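Local coordinates for protein glucose-6-phosphate 1-dehydrogenase (Kluyveromyces lactis, PDB 7E6I) that catalyses the NADP+-dependent oxidation of glucose 6-phosphate to 6-phosphoglucono-1,5-lactone, the entry step of the oxidative pentose phosphate pathway, at residues A[52-55]-A[56-60]; A[18-21]-A[22-26]; A[78-81]-A[82-85]; A[124-127]-A[128-131]. All blocks are in the same frame, centred on the assembly; numbering follows the deposited sequence.

All four are local contacts at helix ends in the Rossmann-like coenzyme domain. Contact 1 (52-60) and contact 4 (124-131) are surface N-terminal turns, yet they are built differently: contact 1 is closed by a polar capping box, contact 4 by prolines lying against an aromatic ring. Contact 2 (18-26) is partly buried, pairing an outward salt-bridge network with an inward F26. Contact 3 (78-85), also partly buried, carries helix 74-83 into strand 84-88. Contacts 1, 2 and 3 meet through L57, F26 and V84, and R58 of contact 1 bonds to V84 O of contact 3. Contact 4 stands apart, about 5 Å from contact 2 at the nearest atoms.

Contact 1 of 4, residues A[52-55]-A[56-60]; sequences LSNE and DLREK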
ATOM      1  N   LEU A  52      18.676  17.739 -18.417  1.00 63.81           N
ATOM      2  CA  LEU A  52      18.991  16.606 -19.274  1.00 63.01           C
ATOM      3  C   LEU A  52      18.186  16.645 -20.574  1.00 59.41           C
ATOM      4  O   LEU A  52      17.278  17.456 -20.764  1.00 57.50           O
ATOM      5  CB  LEU A  52      18.779  15.284 -18.526  1.00 62.24           C
ATOM      6  CG  LEU A  52      17.640  15.050 -17.531  1.00 63.36           C
ATOM      7  CD1 LEU A  52      17.304  13.567 -17.466  1.00 63.22           C
ATOM      8  CD2 LEU A  52      18.012  15.537 -16.162  1.00 60.96           C
ATOM      9  N   SER A  53      18.567  15.768 -21.491  1.00 61.80           N
ATOM     10  CA  SER A  53      17.977  15.684 -22.818  1.00 61.60           C
ATOM     11  C   SER A  53      16.977  14.532 -22.900  1.00 63.01           C
ATOM     12  O   SER A  53      16.876  13.696 -21.998  1.00 63.40           O
ATOM     13  CB  SER A  53      19.083  15.515 -23.864  1.00 60.34           C
ATOM     14  OG  SER A  53      19.811  14.314 -23.647  1.00 60.85           O
ATOM     15  N   ASN A  54      16.214  14.503 -24.001  1.00 59.70           N
ATOM     16  CA  ASN A  54      15.345  13.362 -24.258  1.00 57.45           C
ATOM     17  C   ASN A  54      16.147  12.074 -24.222  1.00 61.91           C
ATOM     18  O   ASN A  54      15.670  11.043 -23.738  1.00 60.87           O
ATOM     19  CB  ASN A  54      14.654  13.508 -25.614  1.00 58.47           C
ATOM     20  CG  ASN A  54      13.662  14.645 -25.644  1.00 58.12           C
ATOM     21  OD1 ASN A  54      13.426  15.298 -24.635  1.00 61.30           O
ATOM     22  ND2 ASN A  54      13.079  14.894 -26.809  1.00 60.55           N
ATOM     23  N   GLU A  55      17.382  12.128 -24.718  1.00 65.69           N
ATOM     24  CA  GLU A  55      18.244  10.955 -24.710  1.00 66.54           C
ATOM     25  C   GLU A  55      18.591  10.541 -23.287  1.00 65.38           C
ATOM     26  O   GLU A  55      18.582   9.347 -22.958  1.00 61.94           O
ATOM     27  CB  GLU A  55      19.513  11.247 -25.517  1.00 71.68           C
ATOM     28  CG  GLU A  55      19.502  10.675 -26.931  1.00 76.11           C
ATOM     29  CD  GLU A  55      19.062   9.215 -26.963  1.00 84.58           C
ATOM     30  OE1 GLU A  55      17.846   8.945 -27.140  1.00 77.75           O
ATOM     31  OE2 GLU A  55      19.940   8.336 -26.803  1.00 89.65           O
ATOM     32  N   ASP A  56      18.894  11.516 -22.427  1.00 63.17           N
ATOM     33  CA  ASP A  56      19.291  11.195 -21.062  1.00 62.84           C
ATOM     34  C   ASP A  56      18.170  10.480 -20.322  1.00 62.18           C
ATOM     35  O   ASP A  56      18.390   9.436 -19.696  1.00 63.36           O
ATOM     36  CB  ASP A  56      19.702  12.467 -20.322  1.00 64.43           C
ATOM     37  CG  ASP A  56      20.832  13.206 -21.008  1.00 64.06           C
ATOM     38  OD1 ASP A  56      20.682  14.428 -21.237  1.00 64.86           O
ATOM     39  OD2 ASP A  56      21.868  12.573 -21.308  1.00 61.15           O
ATOM     40  N   LEU A  57      16.954  11.028 -20.387  1.00 60.25           N
ATOM     41  CA  LEU A  57      15.816  10.404 -19.722  1.00 59.64           C
ATOM     42  C   LEU A  57      15.602   8.976 -20.212  1.00 58.27           C
ATOM     43  O   LEU A  57      15.528   8.037 -19.412  1.00 56.41           O
ATOM     44  CB  LEU A  57      14.556  11.237 -19.946  1.00 56.90           C
ATOM     45  CG  LEU A  57      13.355  10.759 -19.128  1.00 55.21           C
ATOM     46  CD1 LEU A  57      13.722  10.703 -17.651  1.00 51.47           C
ATOM     47  CD2 LEU A  57      12.134  11.636 -19.366  1.00 51.14           C
ATOM     48  N   ARG A  58      15.489   8.800 -21.534  1.00 59.42           N
ATOM     49  CA  ARG A  58      15.241   7.474 -22.094  1.00 59.22           C
ATOM     50  C   ARG A  58      16.319   6.488 -21.675  1.00 60.31           C
ATOM     51  O   ARG A  58      16.017   5.350 -21.297  1.00 59.69           O
ATOM     52  CB  ARG A  58      15.155   7.551 -23.617  1.00 56.99           C
ATOM     53  CG  ARG A  58      14.003   8.387 -24.126  1.00 56.55           C
ATOM     54  CD  ARG A  58      14.251   8.868 -25.531  1.00 55.56           C
ATOM     55  NE  ARG A  58      13.162   9.698 -26.039  1.00 56.85           N
ATOM     56  CZ  ARG A  58      13.294  10.549 -27.051  1.00 59.55           C
ATOM     57  NH1 ARG A  58      14.471  10.677 -27.649  1.00 63.34           N
ATOM     58  NH2 ARG A  58      12.257  11.272 -27.468  1.00 56.26           N
ATOM     59  N   GLU A  59      17.581   6.904 -21.727  1.00 59.27           N
ATOM     60  CA  GLU A  59      18.653   5.997 -21.350  1.00 61.96           C
ATOM     61  C   GLU A  59      18.731   5.817 -19.848  1.00 59.04           C
ATOM     62  O   GLU A  59      19.258   4.803 -19.386  1.00 60.73           O
ATOM     63  CB  GLU A  59      19.989   6.495 -21.898  1.00 62.55           C
ATOM     64  CG  GLU A  59      20.052   6.529 -23.424  1.00 68.91           C
ATOM     65  CD  GLU A  59      20.056   5.139 -24.058  1.00 73.88           C
ATOM     66  OE1 GLU A  59      20.399   4.154 -23.362  1.00 73.87           O
ATOM     67  OE2 GLU A  59      19.727   5.036 -25.261  1.00 77.02           O
ATOM     68  N   LYS A  60      18.214   6.768 -19.078  1.00 59.73           N
ATOM     69  CA  LYS A  60      18.205   6.621 -17.628  1.00 59.45           C
ATOM     70  C   LYS A  60      17.214   5.546 -17.185  1.00 55.67           C
ATOM     71  O   LYS A  60      17.468   4.816 -16.220  1.00 54.61           O
ATOM     72  CB  LYS A  60      17.879   7.967 -16.978  1.00 59.84           C
ATOM     73  CG  LYS A  60      18.377   8.143 -15.553  1.00 64.92           C
ATOM     74  CD  LYS A  60      17.994   9.526 -15.016  1.00 64.77           C
ATOM     75  CE  LYS A  60      19.007  10.047 -13.993  1.00 66.59           C
ATOM     76  NZ  LYS A  60      18.587   9.762 -12.583  1.00 67.01           N
TER
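D56 OD1 is gripped twice by S53: the backbone N reaches it at 2.5 Å and the hydroxyl OG at 2.6 Å. With the return bond from D56 N to S53 OG, at 3.2 Å, this is a capping box, and it closes the N-terminal turn of helix 54-61 in the Rossmann domain, S53 being the N-cap. The two donors approach the carboxylate from different directions. S53 N comes in on the anti side, 18° out of the carboxylate plane, while OG stands well above that plane. What lets one hydroxyl serve both bonds is its position between the S53 backbone N and carbonyl carbon (chi1 61°), which turns it into the first helical turn. The nearby helix start would probably favour an ionised D56. L52 lies against the same side chain, its CD1 3.9 Å from D56 CB.

Farther round, N54 and R58 run side by side. R58 is extended from CG to NE and passes along N54 O, CD lying 3.2 Å from it, and this course puts N54 CB over one face of the guanidinium. E55 OE1 sits at the edge of that group, in its plane, but as a long salt bridge of 3.8 Å to R58 NH1. The stronger hold on R58 comes from V84 O, bonded to NH2; N54 OD1 likewise accepts from Y86 N. L57 turns inward to F26 and strand 84-88. On the outer surface two like charges come together, E55 OE2 lying 3.6 Å from E59 OE2 with the carboxylate planes 66° apart.

Contact 2 of 4, residues A[18-21]-A[22-26]; sequences GDLS and KKKTF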
ATOM      1  N   GLY A  18      14.372  11.359 -10.521  1.00 47.08           N
ATOM      2  CA  GLY A  18      14.586  10.692  -9.259  1.00 47.20           C
ATOM      3  C   GLY A  18      14.430   9.189  -9.336  1.00 49.37           C
ATOM      4  O   GLY A  18      14.013   8.616 -10.342  1.00 48.25           O
ATOM      5  N   ASP A  19      14.764   8.549  -8.217  1.00 51.54           N
ATOM      6  CA  ASP A  19      14.780   7.091  -8.167  1.00 52.06           C
ATOM      7  C   ASP A  19      13.395   6.513  -8.391  1.00 48.07           C
ATOM      8  O   ASP A  19      13.222   5.566  -9.171  1.00 48.39           O
ATOM      9  CB  ASP A  19      15.336   6.623  -6.825  1.00 54.51           C
ATOM     10  CG  ASP A  19      16.811   6.327  -6.892  1.00 62.10           C
ATOM     11  OD1 ASP A  19      17.424   6.626  -7.946  1.00 60.89           O
ATOM     12  OD2 ASP A  19      17.351   5.797  -5.898  1.00 69.18           O
ATOM     13  N   LEU A  20      12.395   7.061  -7.697  1.00 45.40           N
ATOM     14  CA  LEU A  20      11.039   6.548  -7.837  1.00 43.66           C
ATOM     15  C   LEU A  20      10.580   6.605  -9.286  1.00 42.06           C
ATOM     16  O   LEU A  20      10.004   5.641  -9.803  1.00 41.20           O
ATOM     17  CB  LEU A  20      10.088   7.339  -6.948  1.00 41.48           C
ATOM     18  CG  LEU A  20       8.643   6.908  -7.134  1.00 41.71           C
ATOM     19  CD1 LEU A  20       8.441   5.510  -6.559  1.00 37.96           C
ATOM     20  CD2 LEU A  20       7.719   7.918  -6.497  1.00 42.38           C
ATOM     21  N   SER A  21      10.865   7.721  -9.963  1.00 42.83           N
ATOM     22  CA  SER A  21      10.430   7.907 -11.340  1.00 43.06           C
ATOM     23  C   SER A  21      11.054   6.881 -12.266  1.00 43.83           C
ATOM     24  O   SER A  21      10.359   6.264 -13.082  1.00 42.45           O
ATOM     25  CB  SER A  21      10.780   9.314 -11.818  1.00 43.28           C
ATOM     26  OG  SER A  21      10.335   9.485 -13.148  1.00 41.89           O
ATOM     27  N   LYS A  22      12.372   6.682 -12.162  1.00 44.45           N
ATOM     28  CA  LYS A  22      13.042   5.867 -13.168  1.00 46.96           C
ATOM     29  C   LYS A  22      12.904   4.380 -12.888  1.00 46.10           C
ATOM     30  O   LYS A  22      12.901   3.580 -13.830  1.00 47.29           O
ATOM     31  CB  LYS A  22      14.519   6.262 -13.288  1.00 49.05           C
ATOM     32  CG  LYS A  22      15.387   5.981 -12.073  1.00 52.09           C
ATOM     33  CD  LYS A  22      16.870   6.256 -12.401  1.00 60.11           C
ATOM     34  CE  LYS A  22      17.614   6.919 -11.227  1.00 65.22           C
ATOM     35  NZ  LYS A  22      18.550   5.973 -10.537  1.00 64.65           N
ATOM     36  N   LYS A  23      12.777   3.989 -11.624  1.00 46.66           N
ATOM     37  CA  LYS A  23      12.680   2.577 -11.281  1.00 48.20           C
ATOM     38  C   LYS A  23      11.250   2.077 -11.150  1.00 47.35           C
ATOM     39  O   LYS A  23      11.037   0.859 -11.175  1.00 51.59           O
ATOM     40  CB  LYS A  23      13.413   2.293  -9.971  1.00 50.44           C
ATOM     41  CG  LYS A  23      14.907   2.501 -10.036  1.00 53.71           C
ATOM     42  CD  LYS A  23      15.572   1.896  -8.813  1.00 54.81           C
ATOM     43  CE  LYS A  23      16.846   2.635  -8.467  1.00 57.57           C
ATOM     44  NZ  LYS A  23      17.190   2.488  -7.029  1.00 63.43           N
ATOM     45  N   LYS A  24      10.267   2.967 -11.001  1.00 46.94           N
ATOM     46  CA  LYS A  24       8.903   2.508 -10.757  1.00 44.63           C
ATOM     47  C   LYS A  24       7.890   3.148 -11.698  1.00 42.55           C
ATOM     48  O   LYS A  24       7.122   2.436 -12.357  1.00 41.86           O
ATOM     49  CB  LYS A  24       8.508   2.767  -9.304  1.00 44.01           C
ATOM     50  CG  LYS A  24       9.376   2.017  -8.306  1.00 48.34           C
ATOM     51  CD  LYS A  24       8.722   0.707  -7.895  1.00 51.75           C
ATOM     52  CE  LYS A  24       9.650  -0.151  -7.048  1.00 53.84           C
ATOM     53  NZ  LYS A  24       8.867  -1.144  -6.253  1.00 56.56           N
ATOM     54  N   THR A  25       7.868   4.482 -11.773  1.00 40.29           N
ATOM     55  CA  THR A  25       6.830   5.140 -12.561  1.00 39.25           C
ATOM     56  C   THR A  25       6.981   4.823 -14.042  1.00 42.75           C
ATOM     57  O   THR A  25       6.041   4.330 -14.682  1.00 43.73           O
ATOM     58  CB  THR A  25       6.856   6.649 -12.337  1.00 38.03           C
ATOM     59  OG1 THR A  25       7.126   6.924 -10.958  1.00 37.99           O
ATOM     60  CG2 THR A  25       5.513   7.265 -12.737  1.00 34.65           C
ATOM     61  N   PHE A  26       8.158   5.090 -14.604  1.00 40.97           N
ATOM     62  CA  PHE A  26       8.368   4.829 -16.021  1.00 42.35           C
ATOM     63  C   PHE A  26       8.321   3.335 -16.323  1.00 44.05           C
ATOM     64  O   PHE A  26       7.692   2.939 -17.316  1.00 42.00           O
ATOM     65  CB  PHE A  26       9.675   5.467 -16.496  1.00 42.00           C
ATOM     66  CG  PHE A  26       9.518   6.915 -16.850  1.00 43.62           C
ATOM     67  CD1 PHE A  26       9.107   7.289 -18.121  1.00 46.18           C
ATOM     68  CD2 PHE A  26       9.704   7.901 -15.891  1.00 42.68           C
ATOM     69  CE1 PHE A  26       8.929   8.630 -18.444  1.00 45.72           C
ATOM     70  CE2 PHE A  26       9.528   9.239 -16.204  1.00 42.90           C
ATOM     71  CZ  PHE A  26       9.140   9.601 -17.484  1.00 44.86           C
TER
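K22 opens the turn by bonding its N to O of G18, the N-cap of helix 19-34, at 3.1 Å. Its side chain runs alongside that of D19: CG sits between the backbone N and the carbonyl carbon (chi1 66°), and bends at chi3 and chi4 bring NZ to D19 OD1 at 2.9 Å, nearly along the C-O axis of that oxygen. K23 comes to the same carboxylate with an extended chain, its NZ making a weaker, 3.5 Å salt bridge to D19 OD2. D19 thus serves two lysines, one on each oxygen.

K24 lays its CB beside L20 CD1 while its ammonium end leads away; the nearest atoms of its side chain and the bound glucose 6-phosphate are about 6 Å apart. From here the helix widens. L20 O accepts K24 N at 2.9 Å and also T25 N at 3.1 Å, the second bond being the straighter (161° against 134°), as befits a pi-type turn. T25 OG1 adds a weak bond to that oxygen. F26 continues the wider spacing, its N pointing almost straight at S21 O, and its ring presents an edge to S21 OG, which lies 3.2 Å from F26 CE2 and is itself bonded to A16 O. Beyond, the ring packs on I13 of strand 10-14 and V61 of helix 54-61.

G18 to K22 belong to the glycine-rich loop and helix start that, as in relatives, probably bind NADP+. Here the D19 carboxylate probably offsets part of the charge of K22 and K23 beside that site.

Contact 3 of 4, residues A[78-81]-A[82-85]; sequences NEFL and SMVS
F80 swings its ring away from its own backbone N (chi1 174°), and V84 sets CG2 over one face of that ring, 4.1 Å from F80 CZ and offset toward the rim. M83 keeps CG beside its backbone N (chi1 -28°, away from the staggered value), and with the chain extended from CA to SD the sulfur comes obliquely to 4.5 Å from F80 CD1, while M83 CG rests on E79 O at 3.2 Å. Cutting M83 back to an alanine removes CG and SD, and would probably leave a gap beside F80 CD1 and take away the contact with Y33. S82 folds its OG back onto E79 O, a bond of 2.9 Å. The backbone tightens here: M83 N to F80 O (2.8 Å) and V84 N to L81 O (3.0 Å) each reach three residues back, and both donors stand well above the carbonyl planes. The F80 ring also meets F30, and V84 packs on F26, I44 and L57. Helix 74-83 passes directly into strand 84-88, which pairs with strand 43-48 at one margin of the parallel sheet, the alpha-to-beta transition of a Rossmann fold.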
ATOM      1  N   ASN A  78      11.713   0.324 -27.620  1.00 69.51           N
ATOM      2  CA  ASN A  78      12.077   1.511 -28.387  1.00 66.13           C
ATOM      3  C   ASN A  78      10.844   2.311 -28.774  1.00 63.86           C
ATOM      4  O   ASN A  78      10.880   3.547 -28.785  1.00 64.88           O
ATOM      5  CB  ASN A  78      12.874   1.117 -29.626  1.00 65.65           C
ATOM      6  CG  ASN A  78      14.081   0.273 -29.289  1.00 71.19           C
ATOM      7  OD1 ASN A  78      14.862   0.602 -28.391  1.00 73.41           O
ATOM      8  ND2 ASN A  78      14.243  -0.830 -30.008  1.00 74.51           N
ATOM      9  N   GLU A  79       9.748   1.623 -29.097  1.00 63.29           N
ATOM     10  CA  GLU A  79       8.476   2.301 -29.324  1.00 64.69           C
ATOM     11  C   GLU A  79       8.127   3.205 -28.148  1.00 65.56           C
ATOM     12  O   GLU A  79       7.839   4.396 -28.321  1.00 62.90           O
ATOM     13  CB  GLU A  79       7.376   1.266 -29.527  1.00 65.45           C
ATOM     14  CG  GLU A  79       7.023   0.967 -30.946  1.00 65.06           C
ATOM     15  CD  GLU A  79       6.007  -0.145 -31.030  1.00 71.32           C
ATOM     16  OE1 GLU A  79       6.235  -1.196 -30.393  1.00 72.44           O
ATOM     17  OE2 GLU A  79       4.976   0.036 -31.713  1.00 75.38           O
ATOM     18  N   PHE A  80       8.167   2.643 -26.936  1.00 63.19           N
ATOM     19  CA  PHE A  80       7.788   3.381 -25.737  1.00 59.95           C
ATOM     20  C   PHE A  80       8.707   4.579 -25.503  1.00 59.53           C
ATOM     21  O   PHE A  80       8.237   5.699 -25.264  1.00 54.16           O
ATOM     22  CB  PHE A  80       7.812   2.436 -24.537  1.00 57.96           C
ATOM     23  CG  PHE A  80       7.576   3.114 -23.226  1.00 55.07           C
ATOM     24  CD1 PHE A  80       6.310   3.560 -22.880  1.00 52.47           C
ATOM     25  CD2 PHE A  80       8.621   3.310 -22.336  1.00 53.56           C
ATOM     26  CE1 PHE A  80       6.090   4.186 -21.674  1.00 48.17           C
ATOM     27  CE2 PHE A  80       8.402   3.935 -21.123  1.00 52.30           C
ATOM     28  CZ  PHE A  80       7.137   4.374 -20.792  1.00 47.06           C
ATOM     29  N   LEU A  81      10.027   4.355 -25.553  1.00 60.97           N
ATOM     30  CA  LEU A  81      10.978   5.438 -25.321  1.00 58.30           C
ATOM     31  C   LEU A  81      10.729   6.602 -26.269  1.00 55.68           C
ATOM     32  O   LEU A  81      10.877   7.768 -25.889  1.00 54.14           O
ATOM     33  CB  LEU A  81      12.410   4.919 -25.464  1.00 58.89           C
ATOM     34  CG  LEU A  81      12.830   3.887 -24.411  1.00 58.75           C
ATOM     35  CD1 LEU A  81      14.338   3.679 -24.384  1.00 62.33           C
ATOM     36  CD2 LEU A  81      12.351   4.328 -23.049  1.00 57.57           C
ATOM     37  N   SER A  82      10.317   6.307 -27.500  1.00 56.91           N
ATOM     38  CA  SER A  82      10.039   7.362 -28.464  1.00 56.16           C
ATOM     39  C   SER A  82       8.836   8.214 -28.076  1.00 57.44           C
ATOM     40  O   SER A  82       8.698   9.329 -28.585  1.00 60.05           O
ATOM     41  CB  SER A  82       9.819   6.759 -29.850  1.00 55.07           C
ATOM     42  OG  SER A  82       8.437   6.645 -30.130  1.00 55.75           O
ATOM     43  N   MET A  83       7.958   7.725 -27.201  1.00 58.10           N
ATOM     44  CA  MET A  83       6.854   8.537 -26.696  1.00 56.01           C
ATOM     45  C   MET A  83       7.252   9.409 -25.515  1.00 53.27           C
ATOM     46  O   MET A  83       6.472  10.277 -25.110  1.00 53.89           O
ATOM     47  CB  MET A  83       5.681   7.641 -26.295  1.00 53.65           C
ATOM     48  CG  MET A  83       5.637   6.348 -27.070  1.00 55.51           C
ATOM     49  SD  MET A  83       4.338   5.221 -26.514  1.00 57.52           S
ATOM     50  CE  MET A  83       2.917   6.294 -26.484  1.00 51.54           C
ATOM     51  N   VAL A  84       8.445   9.207 -24.972  1.00 53.72           N
ATOM     52  CA  VAL A  84       8.907   9.881 -23.768  1.00 52.35           C
ATOM     53  C   VAL A  84       9.800  11.042 -24.167  1.00 56.62           C
ATOM     54  O   VAL A  84      10.659  10.905 -25.048  1.00 57.44           O
ATOM     55  CB  VAL A  84       9.666   8.896 -22.863  1.00 50.24           C
ATOM     56  CG1 VAL A  84      10.479   9.639 -21.841  1.00 50.42           C
ATOM     57  CG2 VAL A  84       8.699   7.938 -22.212  1.00 54.56           C
ATOM     58  N   SER A  85       9.601  12.188 -23.521  1.00 56.98           N
ATOM     59  CA  SER A  85      10.423  13.369 -23.729  1.00 55.49           C
ATOM     60  C   SER A  85      10.665  14.032 -22.380  1.00 56.97           C
ATOM     61  O   SER A  85      10.089  13.629 -21.365  1.00 54.61           O
ATOM     62  CB  SER A  85       9.767  14.336 -24.716  1.00 55.17           C
ATOM     63  OG  SER A  85       8.800  15.135 -24.066  1.00 55.26           O
TER

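Contact 4 of 4, residues A[124-127]-A[128-131]; sequences LPPS and IFID
P125 O takes the N-H of I128 at 2.9 Å, and F129 N more weakly at 3.3 Å, which turns the chain from P125, the N-cap, into helix 126-139.

The side chains then close on this turn from two directions. F129 keeps its CG beside the backbone N and has chi2 near zero (-8°), which lays the ring flat against the proline pair. P126 CA stands over the ring's centre, 3.5 Å from the centroid and 12° off the normal, a clear CH-pi contact; P125 C covers the same face nearer the rim. P126 CB adds a contact with F129 CE2 at 3.9 Å, the two side chains running alongside each other. A leucine here in place of F129 takes away the flat face under P126 CA, and the proline turn would probably be less firmly held.

I128 works the other side of the turn. Its CD1 touches P125 CG at 3.6 Å, and its CG2 meets L124 CD1 at 3.9 Å, the I128 and L124 side chains crossing at about a right angle. Y91 packs on both of these residues, and farther along I130 leans on helix 159-169. L124 itself comes close to G15, part of the probable NADP+ site.

This is the turn between strand 117-122 and its following helix in a beta-alpha-beta unit. Prolines suit a first helical turn, where a backbone N-H has no helical acceptor to reach. A proline N-cap has no side-chain acceptor to offer; here the P125 carbonyl takes the I128 N-H, and the side-chain contacts are apolar and CH-pi.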
ATOM      1  N   LEU A 124       7.486  13.016  -6.092  1.00 37.02           N
ATOM      2  CA  LEU A 124       8.203  14.004  -5.305  1.00 39.57           C
ATOM      3  C   LEU A 124       7.809  13.844  -3.853  1.00 42.00           C
ATOM      4  O   LEU A 124       6.753  13.273  -3.549  1.00 40.30           O
ATOM      5  CB  LEU A 124       7.878  15.430  -5.785  1.00 41.93           C
ATOM      6  CG  LEU A 124       8.313  15.802  -7.204  1.00 40.88           C
ATOM      7  CD1 LEU A 124       7.577  17.023  -7.699  1.00 41.95           C
ATOM      8  CD2 LEU A 124       9.810  16.043  -7.219  1.00 42.96           C
ATOM      9  N   PRO A 125       8.631  14.322  -2.921  1.00 41.11           N
ATOM     10  CA  PRO A 125       8.228  14.339  -1.513  1.00 41.86           C
ATOM     11  C   PRO A 125       7.210  15.439  -1.269  1.00 43.74           C
ATOM     12  O   PRO A 125       7.113  16.394  -2.055  1.00 43.65           O
ATOM     13  CB  PRO A 125       9.543  14.620  -0.774  1.00 43.60           C
ATOM     14  CG  PRO A 125      10.364  15.369  -1.767  1.00 43.95           C
ATOM     15  CD  PRO A 125      10.002  14.830  -3.111  1.00 41.01           C
ATOM     16  N   PRO A 126       6.440  15.348  -0.185  1.00 43.95           N
ATOM     17  CA  PRO A 126       5.357  16.323   0.020  1.00 43.78           C
ATOM     18  C   PRO A 126       5.828  17.767   0.105  1.00 46.15           C
ATOM     19  O   PRO A 126       5.086  18.673  -0.305  1.00 46.21           O
ATOM     20  CB  PRO A 126       4.717  15.860   1.335  1.00 41.54           C
ATOM     21  CG  PRO A 126       5.076  14.424   1.444  1.00 41.15           C
ATOM     22  CD  PRO A 126       6.434  14.287   0.832  1.00 44.24           C
ATOM     23  N   SER A 127       7.041  18.015   0.604  1.00 44.18           N
ATOM     24  CA  SER A 127       7.519  19.391   0.678  1.00 45.53           C
ATOM     25  C   SER A 127       7.589  20.050  -0.685  1.00 45.22           C
ATOM     26  O   SER A 127       7.739  21.272  -0.759  1.00 48.57           O
ATOM     27  CB  SER A 127       8.890  19.449   1.346  1.00 45.59           C
ATOM     28  OG  SER A 127       9.819  18.637   0.656  1.00 50.03           O
ATOM     29  N   ILE A 128       7.464  19.283  -1.761  1.00 47.15           N
ATOM     30  CA  ILE A 128       7.456  19.844  -3.102  1.00 45.91           C
ATOM     31  C   ILE A 128       6.092  19.704  -3.802  1.00 45.25           C
ATOM     32  O   ILE A 128       5.806  20.505  -4.708  1.00 46.15           O
ATOM     33  CB  ILE A 128       8.608  19.240  -3.939  1.00 43.92           C
ATOM     34  CG1 ILE A 128       9.932  19.532  -3.212  1.00 48.30           C
ATOM     35  CG2 ILE A 128       8.723  19.867  -5.316  1.00 41.42           C
ATOM     36  CD1 ILE A 128      11.020  18.488  -3.347  1.00 44.07           C
ATOM     37  N   PHE A 129       5.216  18.777  -3.360  1.00 45.15           N
ATOM     38  CA  PHE A 129       3.822  18.707  -3.824  1.00 44.58           C
ATOM     39  C   PHE A 129       3.180  20.063  -3.887  1.00 43.90           C
ATOM     40  O   PHE A 129       2.611  20.449  -4.912  1.00 46.29           O
ATOM     41  CB  PHE A 129       2.868  17.937  -2.893  1.00 46.33           C
ATOM     42  CG  PHE A 129       3.107  16.510  -2.780  1.00 44.11           C
ATOM     43  CD1 PHE A 129       4.012  15.869  -3.583  1.00 43.35           C
ATOM     44  CD2 PHE A 129       2.424  15.802  -1.810  1.00 44.32           C
ATOM     45  CE1 PHE A 129       4.234  14.534  -3.422  1.00 45.93           C
ATOM     46  CE2 PHE A 129       2.652  14.473  -1.630  1.00 44.44           C
ATOM     47  CZ  PHE A 129       3.556  13.828  -2.443  1.00 46.98           C
ATOM     48  N   ILE A 130       3.138  20.721  -2.723  1.00 42.10           N
ATOM     49  CA  ILE A 130       2.298  21.901  -2.575  1.00 46.02           C
ATOM     50  C   ILE A 130       2.770  23.001  -3.512  1.00 48.84           C
ATOM     51  O   ILE A 130       1.954  23.720  -4.110  1.00 48.25           O
ATOM     52  CB  ILE A 130       2.268  22.362  -1.104  1.00 44.22           C
ATOM     53  CG1 ILE A 130       1.306  21.504  -0.307  1.00 43.53           C
ATOM     54  CG2 ILE A 130       1.750  23.771  -1.003  1.00 46.72           C
ATOM     55  CD1 ILE A 130      -0.088  21.445  -0.900  1.00 47.18           C
ATOM     56  N   ASP A 131       4.084  23.137  -3.683  1.00 44.27           N
ATOM     57  CA  ASP A 131       4.567  24.091  -4.663  1.00 46.44           C
ATOM     58  C   ASP A 131       4.094  23.704  -6.054  1.00 44.44           C
ATOM     59  O   ASP A 131       3.473  24.516  -6.749  1.00 46.81           O
ATOM     60  CB  ASP A 131       6.092  24.204  -4.596  1.00 50.50           C
ATOM     61  CG  ASP A 131       6.573  24.797  -3.280  1.00 55.37           C
ATOM     62  OD1 ASP A 131       5.708  25.270  -2.511  1.00 59.00           O
ATOM     63  OD2 ASP A 131       7.800  24.792  -3.003  1.00 60.12           O
TER